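Local structure of putative enoyl-CoA hydratase/isomerase (Bordetella parapertussis, 3ISA) at residues 100-106 and 120-126; 63-67 and 112-117; 72-77 and 232-238. The protein probably acts on coenzyme A thioesters as an enoyl-CoA hydratase or isomerase of the crotonase superfamily, its exact substrate not being established. One frame throughout, in Å; residues are numbered along the deposited sequence. Where two conformers were deposited one is given.

Contacts 1 and 2 lie in the buried interior of the crotonase fold, whereas contact 3 is only partly buried, on the opposite side of the chain's centre from contact 1. Contact 1 joins two parallel strands through a ladder of backbone bonds flanked by apolar side chains. Helix 112-119 leads into its second strand, and the start of that helix packs on loop 63-67 in contact 2, where apolar and glycine packing replaces direct hydrogen bonds. The two touch through F63 and F117, which lie against strand 100-105. Contact 3 continues the same loop outward to 72-77 and ties it to the C-terminal helix 233-241, largely by charged side chains.

Contact 1: 100-106 and 120-126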
loop_
_atom_site.group_PDB
_atom_site.type_symbol
_atom_site.label_atom_id
_atom_site.label_comp_id
_atom_site.label_asym_id
_atom_site.label_seq_id
_atom_site.Cartn_x
_atom_site.Cartn_y
_atom_site.Cartn_z
ATOM N N LEU D 100 -21.907 -8.179 -14.140
ATOM C CA LEU D 100 -22.727 -8.036 -12.930
ATOM C C LEU D 100 -23.040 -9.464 -12.451
ATOM O O LEU D 100 -23.199 -10.382 -13.269
ATOM C CB LEU D 100 -24.029 -7.296 -13.225
ATOM C CG LEU D 100 -25.006 -7.098 -12.053
ATOM C CD1 LEU D 100 -24.302 -6.321 -10.894
ATOM C CD2 LEU D 100 -26.257 -6.380 -12.508
ATOM N N THR D 101 -23.108 -9.660 -11.138
ATOM C CA THR D 101 -23.414 -10.989 -10.587
ATOM C C THR D 101 -24.590 -10.896 -9.626
ATOM O O THR D 101 -24.693 -9.935 -8.848
ATOM C CB THR D 101 -22.192 -11.583 -9.879
ATOM O OG1 THR D 101 -21.743 -10.663 -8.868
ATOM C CG2 THR D 101 -21.050 -11.817 -10.919
ATOM N N LEU D 102 -25.469 -11.896 -9.699
ATOM C CA LEU D 102 -26.681 -11.963 -8.900
ATOM C C LEU D 102 -26.804 -13.350 -8.274
ATOM O O LEU D 102 -26.728 -14.373 -8.967
ATOM C CB LEU D 102 -27.918 -11.649 -9.773
ATOM C CG LEU D 102 -29.337 -11.958 -9.239
ATOM C CD1 LEU D 102 -29.646 -11.107 -8.038
ATOM C CD2 LEU D 102 -30.398 -11.716 -10.302
ATOM N N ALA D 103 -27.028 -13.394 -6.971
ATOM C CA ALA D 103 -27.226 -14.669 -6.304
ATOM C C ALA D 103 -28.603 -14.690 -5.650
ATOM O O ALA D 103 -29.065 -13.675 -5.138
ATOM C CB ALA D 103 -26.148 -14.919 -5.289
ATOM N N LEU D 104 -29.230 -15.858 -5.668
ATOM C CA LEU D 104 -30.579 -16.030 -5.164
ATOM C C LEU D 104 -30.582 -17.249 -4.257
ATOM O O LEU D 104 -30.453 -18.385 -4.733
ATOM C CB LEU D 104 -31.554 -16.220 -6.331
ATOM C CG LEU D 104 -31.686 -15.077 -7.345
ATOM C CD1 LEU D 104 -32.331 -15.593 -8.637
ATOM C CD2 LEU D 104 -32.447 -13.889 -6.779
ATOM N N ALA D 105 -30.663 -17.005 -2.947
ATOM C CA ALA D 105 -30.516 -18.069 -1.952
ATOM C C ALA D 105 -31.850 -18.423 -1.323
ATOM O O ALA D 105 -32.723 -17.566 -1.176
ATOM C CB ALA D 105 -29.557 -17.665 -0.858
ATOM N N HIS D 106 -31.978 -19.690 -0.950
ATOM C CA HIS D 106 -33.120 -20.177 -0.207
ATOM C C HIS D 106 -32.621 -21.302 0.676
ATOM O O HIS D 106 -31.488 -21.754 0.504
ATOM C CB HIS D 106 -34.279 -20.596 -1.141
ATOM C CG HIS D 106 -33.985 -21.779 -2.019
ATOM N ND1 HIS D 106 -33.054 -21.747 -3.033
ATOM C CD2 HIS D 106 -34.541 -23.013 -2.059
ATOM C CE1 HIS D 106 -33.025 -22.921 -3.639
ATOM N NE2 HIS D 106 -33.915 -23.709 -3.066
ATOM N N CYS D 120 -21.171 -12.493 -4.945
ATOM C CA CYS D 120 -22.069 -11.865 -5.914
ATOM C C CYS D 120 -22.509 -10.485 -5.453
ATOM O O CYS D 120 -22.686 -10.281 -4.260
ATOM C CB CYS D 120 -23.294 -12.740 -6.142
ATOM S SG CYS D 120 -22.864 -14.290 -6.940
ATOM N N LYS D 121 -22.684 -9.562 -6.403
ATOM C CA LYS D 121 -22.923 -8.153 -6.097
ATOM C C LYS D 121 -24.366 -7.875 -5.680
ATOM O O LYS D 121 -24.591 -7.124 -4.728
ATOM C CB LYS D 121 -22.537 -7.275 -7.282
ATOM C CG LYS D 121 -21.032 -7.326 -7.673
ATOM C CD LYS D 121 -20.137 -6.700 -6.579
ATOM C CE LYS D 121 -18.659 -7.156 -6.673
ATOM N NZ LYS D 121 -18.428 -8.580 -6.198
ATOM N N TRP D 122 -25.329 -8.451 -6.402
ATOM C CA TRP D 122 -26.757 -8.350 -6.033
ATOM C C TRP D 122 -27.137 -9.641 -5.312
ATOM O O TRP D 122 -26.979 -10.740 -5.855
ATOM C CB TRP D 122 -27.633 -8.125 -7.276
ATOM C CG TRP D 122 -27.569 -6.750 -7.916
ATOM C CD1 TRP D 122 -26.524 -5.861 -7.884
ATOM C CD2 TRP D 122 -28.597 -6.125 -8.693
ATOM N NE1 TRP D 122 -26.846 -4.722 -8.593
ATOM C CE2 TRP D 122 -28.109 -4.862 -9.103
ATOM C CE3 TRP D 122 -29.888 -6.510 -9.086
ATOM C CZ2 TRP D 122 -28.871 -3.982 -9.879
ATOM C CZ3 TRP D 122 -30.646 -5.627 -9.855
ATOM C CH2 TRP D 122 -30.126 -4.390 -10.252
ATOM N N ARG D 123 -27.598 -9.526 -4.070
ATOM C CA ARG D 123 -27.861 -10.707 -3.262
ATOM C C ARG D 123 -29.264 -10.648 -2.676
ATOM O O ARG D 123 -29.613 -9.686 -1.991
ATOM C CB ARG D 123 -26.822 -10.835 -2.139
ATOM C CG ARG D 123 -25.376 -10.828 -2.610
ATOM C CD ARG D 123 -24.394 -10.816 -1.438
ATOM N NE ARG D 123 -24.449 -9.579 -0.658
ATOM C CZ ARG D 123 -23.865 -8.428 -1.005
ATOM N NH1 ARG D 123 -23.984 -7.355 -0.221
ATOM N NH2 ARG D 123 -23.161 -8.338 -2.131
ATOM N N TYR D 124 -30.055 -11.681 -2.963
ATOM C CA TYR D 124 -31.430 -11.777 -2.466
ATOM C C TYR D 124 -31.632 -13.146 -1.845
ATOM O O TYR D 124 -30.993 -14.121 -2.250
ATOM C CB TYR D 124 -32.441 -11.588 -3.608
ATOM C CG TYR D 124 -32.492 -10.194 -4.193
ATOM C CD1 TYR D 124 -33.364 -9.230 -3.676
ATOM C CD2 TYR D 124 -31.693 -9.844 -5.280
ATOM C CE1 TYR D 124 -33.423 -7.950 -4.218
ATOM C CE2 TYR D 124 -31.738 -8.570 -5.825
ATOM C CZ TYR D 124 -32.608 -7.629 -5.292
ATOM O OH TYR D 124 -32.656 -6.367 -5.828
ATOM N N CYS D 125 -32.526 -13.234 -0.862
ATOM C CA CYS D 125 -32.891 -14.542 -0.340
ATOM C C CYS D 125 -34.380 -14.614 0.006
ATOM O O CYS D 125 -35.042 -13.586 0.095
ATOM C CB CYS D 125 -32.026 -14.924 0.864
ATOM S SG CYS D 125 -32.323 -13.962 2.364
ATOM N N THR D 126 -34.889 -15.829 0.175
ATOM C CA THR D 126 -36.254 -16.044 0.660
ATOM C C THR D 126 -36.329 -15.642 2.145
ATOM O O THR D 126 -35.323 -15.727 2.850
ATOM C CB THR D 126 -36.705 -17.518 0.484
ATOM O OG1 THR D 126 -35.746 -18.406 1.081
ATOM C CG2 THR D 126 -36.916 -17.861 -0.992
HETATM O O HOH W 1 -19.230 -10.106 -8.641
#
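The hydroxyl oxygen of T101 is gripped by two partners: it accepts the K121 backbone N-H, with OG1 and N 2.9 Å apart, and is hydrogen-bonded to a water that also accepts from K121 NZ, which donates to A95 O as well. OG1 stands between the backbone N and the carbonyl carbon of its own residue (chi1 56°), a setting that brings it beside the chain just before strand 122-125. This bond lies at the start of a parallel pair in the central sheet of the crotonase fold, where strands 100-105 and 122-125 are joined by a crossover that includes helix 112-119. Their axes pass 4.7 Å apart at 12°. W122 N donates to T101 O at 2.9 Å, and W122 O in turn takes the N-H of A103. The alternation continues with Y124 N to A103 O, A105 N to Y124 O, and finally T126 N to A105 O.

Leucines and aromatic rings share one side of this sheet. L100 reaches the W122 indole with both methyls: CD2 lies over one face near its rim, while CD1 approaches W122 CD1 to 3.8 Å. L102 CD1 instead comes to the edge of the Y124 phenol, 3.7 Å from Y124 CD2, and L104 runs alongside that tyrosine, pointing the same way. Helix 186-197 packs over these leucines and Y124, whose OH is hydrogen-bonded to R178, the residue that also makes a cation-pi contact with the W122 indole. On the side bearing A103 and A105 the contacts are small, and F117 of helix 112-119 rests against both alanines. A103 CB meets C120 CB at 3.7 Å. Where the strands end, T126 OG1 lies 3.4 Å from H106 CB.

Contact 2: 63-67 and 112-117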
loop_
_atom_site.group_PDB
_atom_site.type_symbol
_atom_site.label_atom_id
_atom_site.label_comp_id
_atom_site.label_asym_id
_atom_site.label_seq_id
_atom_site.Cartn_x
_atom_site.Cartn_y
_atom_site.Cartn_z
ATOM N N PHE D 63 -29.436 -23.160 -1.639
ATOM C CA PHE D 63 -28.432 -22.599 -2.553
ATOM C C PHE D 63 -27.182 -23.507 -2.558
ATOM O O PHE D 63 -26.864 -24.111 -3.590
ATOM C CB PHE D 63 -28.123 -21.140 -2.142
ATOM C CG PHE D 63 -27.075 -20.459 -2.986
ATOM C CD1 PHE D 63 -27.413 -19.866 -4.199
ATOM C CD2 PHE D 63 -25.742 -20.399 -2.554
ATOM C CE1 PHE D 63 -26.435 -19.228 -4.982
ATOM C CE2 PHE D 63 -24.769 -19.780 -3.322
ATOM C CZ PHE D 63 -25.106 -19.199 -4.535
ATOM N N SER D 64 -26.500 -23.612 -1.413
ATOM C CA SER D 64 -25.377 -24.551 -1.221
ATOM C C SER D 64 -24.980 -24.740 0.249
ATOM O O SER D 64 -24.867 -23.767 1.016
ATOM C CB SER D 64 -24.128 -24.100 -2.014
ATOM O OG SER D 64 -23.022 -24.943 -1.738
ATOM N N ALA D 65 -24.700 -25.993 0.600
ATOM C CA ALA D 65 -24.128 -26.350 1.898
ATOM C C ALA D 65 -22.600 -26.259 1.940
ATOM O O ALA D 65 -21.990 -26.662 2.929
ATOM C CB ALA D 65 -24.596 -27.740 2.316
ATOM N N GLY D 66 -21.981 -25.711 0.886
ATOM C CA GLY D 66 -20.533 -25.498 0.892
ATOM C C GLY D 66 -19.754 -26.771 0.625
ATOM O O GLY D 66 -20.256 -27.654 -0.030
ATOM N N PHE D 67 -18.531 -26.858 1.153
ATOM C CA PHE D 67 -17.622 -27.982 0.906
ATOM C C PHE D 67 -18.309 -29.345 1.137
ATOM O O PHE D 67 -18.943 -29.572 2.173
ATOM C CB PHE D 67 -16.410 -27.839 1.827
ATOM C CG PHE D 67 -15.264 -28.759 1.500
ATOM C CD1 PHE D 67 -14.269 -28.343 0.617
ATOM C CD2 PHE D 67 -15.142 -30.009 2.116
ATOM C CE1 PHE D 67 -13.184 -29.170 0.320
ATOM C CE2 PHE D 67 -14.043 -30.852 1.827
ATOM C CZ PHE D 67 -13.071 -30.421 0.929
ATOM N N ALA D 112 -18.594 -22.363 2.285
ATOM C CA ALA D 112 -18.271 -21.889 0.945
ATOM C C ALA D 112 -19.521 -21.566 0.095
ATOM O O ALA D 112 -19.458 -20.739 -0.811
ATOM C CB ALA D 112 -17.363 -22.889 0.240
ATOM N N GLY D 113 -20.640 -22.220 0.410
ATOM C CA GLY D 113 -21.949 -21.865 -0.158
ATOM C C GLY D 113 -22.349 -20.432 0.135
ATOM O O GLY D 113 -22.757 -19.682 -0.764
ATOM N N VAL D 114 -22.236 -20.041 1.399
ATOM C CA VAL D 114 -22.476 -18.661 1.798
ATOM C C VAL D 114 -21.431 -17.733 1.170
ATOM O O VAL D 114 -21.765 -16.637 0.752
ATOM C CB VAL D 114 -22.527 -18.514 3.360
ATOM C CG1 VAL D 114 -22.833 -17.056 3.789
ATOM C CG2 VAL D 114 -23.564 -19.497 3.952
ATOM N N ASP D 115 -20.179 -18.181 1.065
ATOM C CA ASP D 115 -19.147 -17.328 0.457
ATOM C C ASP D 115 -19.393 -17.068 -1.052
ATOM O O ASP D 115 -19.132 -15.965 -1.569
ATOM C CB ASP D 115 -17.772 -17.958 0.664
ATOM C CG ASP D 115 -17.391 -18.063 2.138
ATOM O OD1 ASP D 115 -17.541 -17.062 2.884
ATOM O OD2 ASP D 115 -16.956 -19.155 2.551
ATOM N N LEU D 116 -19.903 -18.083 -1.740
ATOM C CA LEU D 116 -20.231 -17.943 -3.153
ATOM C C LEU D 116 -21.328 -16.899 -3.330
ATOM O O LEU D 116 -21.234 -16.026 -4.198
ATOM C CB LEU D 116 -20.621 -19.298 -3.745
ATOM C CG LEU D 116 -21.087 -19.271 -5.215
ATOM C CD1 LEU D 116 -20.013 -18.661 -6.140
ATOM C CD2 LEU D 116 -21.453 -20.702 -5.617
ATOM N N PHE D 117 -22.351 -17.000 -2.483
ATOM C CA PHE D 117 -23.408 -16.015 -2.377
ATOM C C PHE D 117 -22.834 -14.601 -2.123
ATOM O O PHE D 117 -23.175 -13.652 -2.848
ATOM C CB PHE D 117 -24.353 -16.454 -1.242
ATOM C CG PHE D 117 -25.585 -15.615 -1.113
ATOM C CD1 PHE D 117 -26.653 -15.800 -1.987
ATOM C CD2 PHE D 117 -25.698 -14.668 -0.089
ATOM C CE1 PHE D 117 -27.804 -15.018 -1.885
ATOM C CE2 PHE D 117 -26.850 -13.896 0.036
ATOM C CZ PHE D 117 -27.914 -14.080 -0.868
#
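Two glycines bring loop and helix backbones into direct contact: G66 CA lies 3.3 Å from G113 N, and the CA atoms of these residues are 4.0 Å apart. Neither residue has a side chain to hold the chains apart. This close approach belongs to the crotonase fold, in which the loop after strand 53-58 meets the N-terminal end of helix 112-119. In relatives, backbone N-H groups at equivalent places form the oxyanion hole that polarises the thioester carbonyl; here F67 N and A112 N, 4.6 Å apart, are consistent with that role. No hydrogen bond crosses between the two segments, so packing and bonds to neighbouring elements set their spacing.

S64 shapes the loop from within. Its OG accepts the N-H of G66 at 2.9 Å, making an ST turn, and is also hydrogen-bonded to N29 O. Two hydrogen bonds thus hold the hydroxyl while S64 packs on G113 CA through both CB and OG. N109 OD1 accepts the backbone N-H groups of both F63 and S64.

F63 fills the other end of the contact. With CG anti to the backbone N (chi1 179°), its ring reaches along the first turn of the helix and puts CE2 3.3 Å from G113 O, which lies at the ring edge. That carbonyl also accepts F117 N within the helix. L116 CG lies at the edge of the same ring, the two side chains crossing at about a right angle. F117 makes a T-shaped stack by turning its own edge toward the face of F63; the centroids are 5.7 Å apart and the planes stand at 76°. At the root of this stack, F117 CB lies 3.9 Å from F63 CE2.

Contact 3: 72-77 and 232-238; sequences YETQSE and GFKARIR
The loop at 72-77, about to enter helix 77-95, faces the first turns of helix 233-241, with the CA atoms of E77 and K234 6.3 Å apart. K234 stretches across to the loop, bending at chi3, and its NZ donates to two backbone carbonyls, E73 O at 2.7 Å from above the carbonyl plane and Q75 O at 2.8 Å. E77 binds the backbone of the helix: its OE2 uses the syn lone pair to accept the K234 backbone N-H at 3.0 Å, and its OE1 accepts from a water that in turn accepts A235 N-H. Alongside, I237 CG2 sits over one face of the Y72 ring in a CH-pi contact, 4.0 Å from the centroid. The Y72 hydroxyl oxygen reaches on to R238 CA at 3.2 Å. E73 meets the R238 guanidinium in a salt bridge, with R238 NE 3.2 Å from E73 OE2, although the placement of NH2 is less sure. At the loop's end, S76 OG is hydrogen-bonded to D79 of a neighbouring subunit. Since E77 meets the first-turn N-H groups of K234 directly and A235 through water, its negative charge is probably stabilised by the positive end of the helix dipole, while K234 ties the loop carbonyls to that same turn.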
loop_
_atom_site.group_PDB
_atom_site.type_symbol
_atom_site.label_atom_id
_atom_site.label_comp_id
_atom_site.label_asym_id
_atom_site.label_seq_id
_atom_site.Cartn_x
_atom_site.Cartn_y
_atom_site.Cartn_z
ATOM N N TYR D 72 -14.458 -37.378 2.887
ATOM C CA TYR D 72 -13.258 -36.595 3.202
ATOM C C TYR D 72 -12.212 -37.490 3.883
ATOM O O TYR D 72 -10.999 -37.260 3.736
ATOM C CB TYR D 72 -13.583 -35.352 4.053
ATOM C CG TYR D 72 -13.667 -35.624 5.534
ATOM C CD1 TYR D 72 -12.584 -35.351 6.379
ATOM C CD2 TYR D 72 -14.818 -36.179 6.093
ATOM C CE1 TYR D 72 -12.650 -35.621 7.735
ATOM C CE2 TYR D 72 -14.895 -36.451 7.442
ATOM C CZ TYR D 72 -13.813 -36.164 8.254
ATOM O OH TYR D 72 -13.899 -36.444 9.584
ATOM N N GLU D 73 -12.676 -38.515 4.611
ATOM C CA GLU D 73 -11.774 -39.465 5.284
ATOM C C GLU D 73 -10.832 -40.215 4.334
ATOM O O GLU D 73 -9.711 -40.548 4.702
ATOM C CB GLU D 73 -12.563 -40.470 6.142
ATOM C CG GLU D 73 -13.123 -39.878 7.437
ATOM C CD GLU D 73 -12.127 -39.894 8.600
ATOM O OE1 GLU D 73 -10.944 -39.504 8.428
ATOM O OE2 GLU D 73 -12.546 -40.293 9.707
ATOM N N THR D 74 -11.292 -40.463 3.113
ATOM C CA THR D 74 -10.490 -41.165 2.116
ATOM C C THR D 74 -9.702 -40.215 1.209
ATOM O O THR D 74 -9.016 -40.657 0.280
ATOM C CB THR D 74 -11.359 -42.125 1.262
ATOM O OG1 THR D 74 -12.398 -41.389 0.615
ATOM C CG2 THR D 74 -11.973 -43.207 2.134
ATOM N N GLN D 75 -9.788 -38.915 1.479
ATOM C CA GLN D 75 -8.970 -37.955 0.735
ATOM C C GLN D 75 -7.812 -37.506 1.606
ATOM O O GLN D 75 -7.934 -37.461 2.828
ATOM C CB GLN D 75 -9.808 -36.778 0.255
ATOM C CG GLN D 75 -10.857 -37.196 -0.784
ATOM C CD GLN D 75 -11.545 -36.026 -1.436
ATOM O OE1 GLN D 75 -11.101 -34.890 -1.312
ATOM N NE2 GLN D 75 -12.637 -36.298 -2.153
ATOM N N SER D 76 -6.680 -37.193 0.988
ATOM C CA SER D 76 -5.505 -36.800 1.761
ATOM C C SER D 76 -5.612 -35.353 2.221
ATOM O O SER D 76 -6.475 -34.615 1.739
ATOM C CB SER D 76 -4.236 -36.986 0.927
ATOM O OG SER D 76 -4.232 -36.065 -0.161
ATOM N N GLU D 77 -4.725 -34.954 3.138
ATOM C CA GLU D 77 -4.619 -33.560 3.576
ATOM C C GLU D 77 -4.418 -32.644 2.375
ATOM O O GLU D 77 -5.014 -31.568 2.306
ATOM C CB GLU D 77 -3.447 -33.366 4.554
ATOM C CG GLU D 77 -3.497 -34.187 5.843
ATOM C CD GLU D 77 -4.455 -33.646 6.901
ATOM O OE1 GLU D 77 -4.329 -34.060 8.070
ATOM O OE2 GLU D 77 -5.333 -32.819 6.583
ATOM N N GLY D 232 -2.739 -31.394 10.704
ATOM C CA GLY D 232 -3.905 -31.789 11.500
ATOM C C GLY D 232 -5.244 -31.255 11.010
ATOM O O GLY D 232 -6.229 -31.318 11.749
ATOM N N PHE D 233 -5.280 -30.757 9.770
ATOM C CA PHE D 233 -6.502 -30.211 9.116
ATOM C C PHE D 233 -7.663 -31.193 9.161
ATOM O O PHE D 233 -8.768 -30.859 9.620
ATOM C CB PHE D 233 -6.182 -29.795 7.653
ATOM C CG PHE D 233 -7.331 -29.122 6.905
ATOM C CD1 PHE D 233 -8.080 -28.103 7.486
ATOM C CD2 PHE D 233 -7.616 -29.483 5.588
ATOM C CE1 PHE D 233 -9.130 -27.462 6.772
ATOM C CE2 PHE D 233 -8.657 -28.859 4.866
ATOM C CZ PHE D 233 -9.412 -27.848 5.464
ATOM N N LYS D 234 -7.380 -32.409 8.717
ATOM C CA LYS D 234 -8.348 -33.492 8.661
ATOM C C LYS D 234 -8.923 -33.840 10.033
ATOM O O LYS D 234 -10.142 -34.051 10.167
ATOM C CB LYS D 234 -7.685 -34.717 8.048
ATOM C CG LYS D 234 -8.513 -35.401 7.018
ATOM C CD LYS D 234 -7.714 -36.463 6.315
ATOM C CE LYS D 234 -8.575 -37.677 6.111
ATOM N NZ LYS D 234 -7.888 -38.705 5.293
ATOM N N ALA D 235 -8.047 -33.887 11.039
ATOM C CA ALA D 235 -8.461 -34.141 12.421
ATOM C C ALA D 235 -9.353 -33.023 12.965
ATOM O O ALA D 235 -10.330 -33.303 13.671
ATOM C CB ALA D 235 -7.245 -34.365 13.331
ATOM N N ARG D 236 -9.041 -31.768 12.608
ATOM C CA ARG D 236 -9.851 -30.607 13.008
ATOM C C ARG D 236 -11.257 -30.698 12.406
ATOM O O ARG D 236 -12.270 -30.421 13.083
ATOM C CB ARG D 236 -9.184 -29.283 12.580
ATOM C CG ARG D 236 -7.918 -28.904 13.367
ATOM C CD ARG D 236 -7.455 -27.473 13.067
ATOM N NE ARG D 236 -7.094 -27.219 11.658
ATOM C CZ ARG D 236 -5.888 -27.439 11.120
ATOM N NH1 ARG D 236 -4.900 -27.961 11.843
ATOM N NH2 ARG D 236 -5.664 -27.154 9.836
ATOM N N ILE D 237 -11.314 -31.087 11.134
ATOM C CA ILE D 237 -12.592 -31.342 10.462
ATOM C C ILE D 237 -13.400 -32.446 11.190
ATOM O O ILE D 237 -14.587 -32.258 11.504
ATOM C CB ILE D 237 -12.366 -31.681 8.957
ATOM C CG1 ILE D 237 -11.809 -30.454 8.200
ATOM C CG2 ILE D 237 -13.653 -32.166 8.303
ATOM C CD1 ILE D 237 -11.347 -30.740 6.756
ATOM N N ARG D 238 -12.738 -33.570 11.465
ATOM C CA ARG D 238 -13.333 -34.702 12.189
ATOM C C ARG D 238 -13.943 -34.270 13.521
ATOM O O ARG D 238 -15.107 -34.578 13.801
ATOM C CB ARG D 238 -12.288 -35.806 12.384
ATOM C CG ARG D 238 -12.841 -37.164 12.859
ATOM C CD ARG D 238 -11.713 -38.181 12.996
ATOM N NE ARG D 238 -11.023 -38.394 11.724
ATOM C CZ ARG D 238 -9.734 -38.138 11.504
ATOM N NH1 ARG D 238 -8.958 -37.672 12.478
ATOM N NH2 ARG D 238 -9.216 -38.365 10.304
HETATM O O HOH W 2 -5.209 -34.685 10.511
#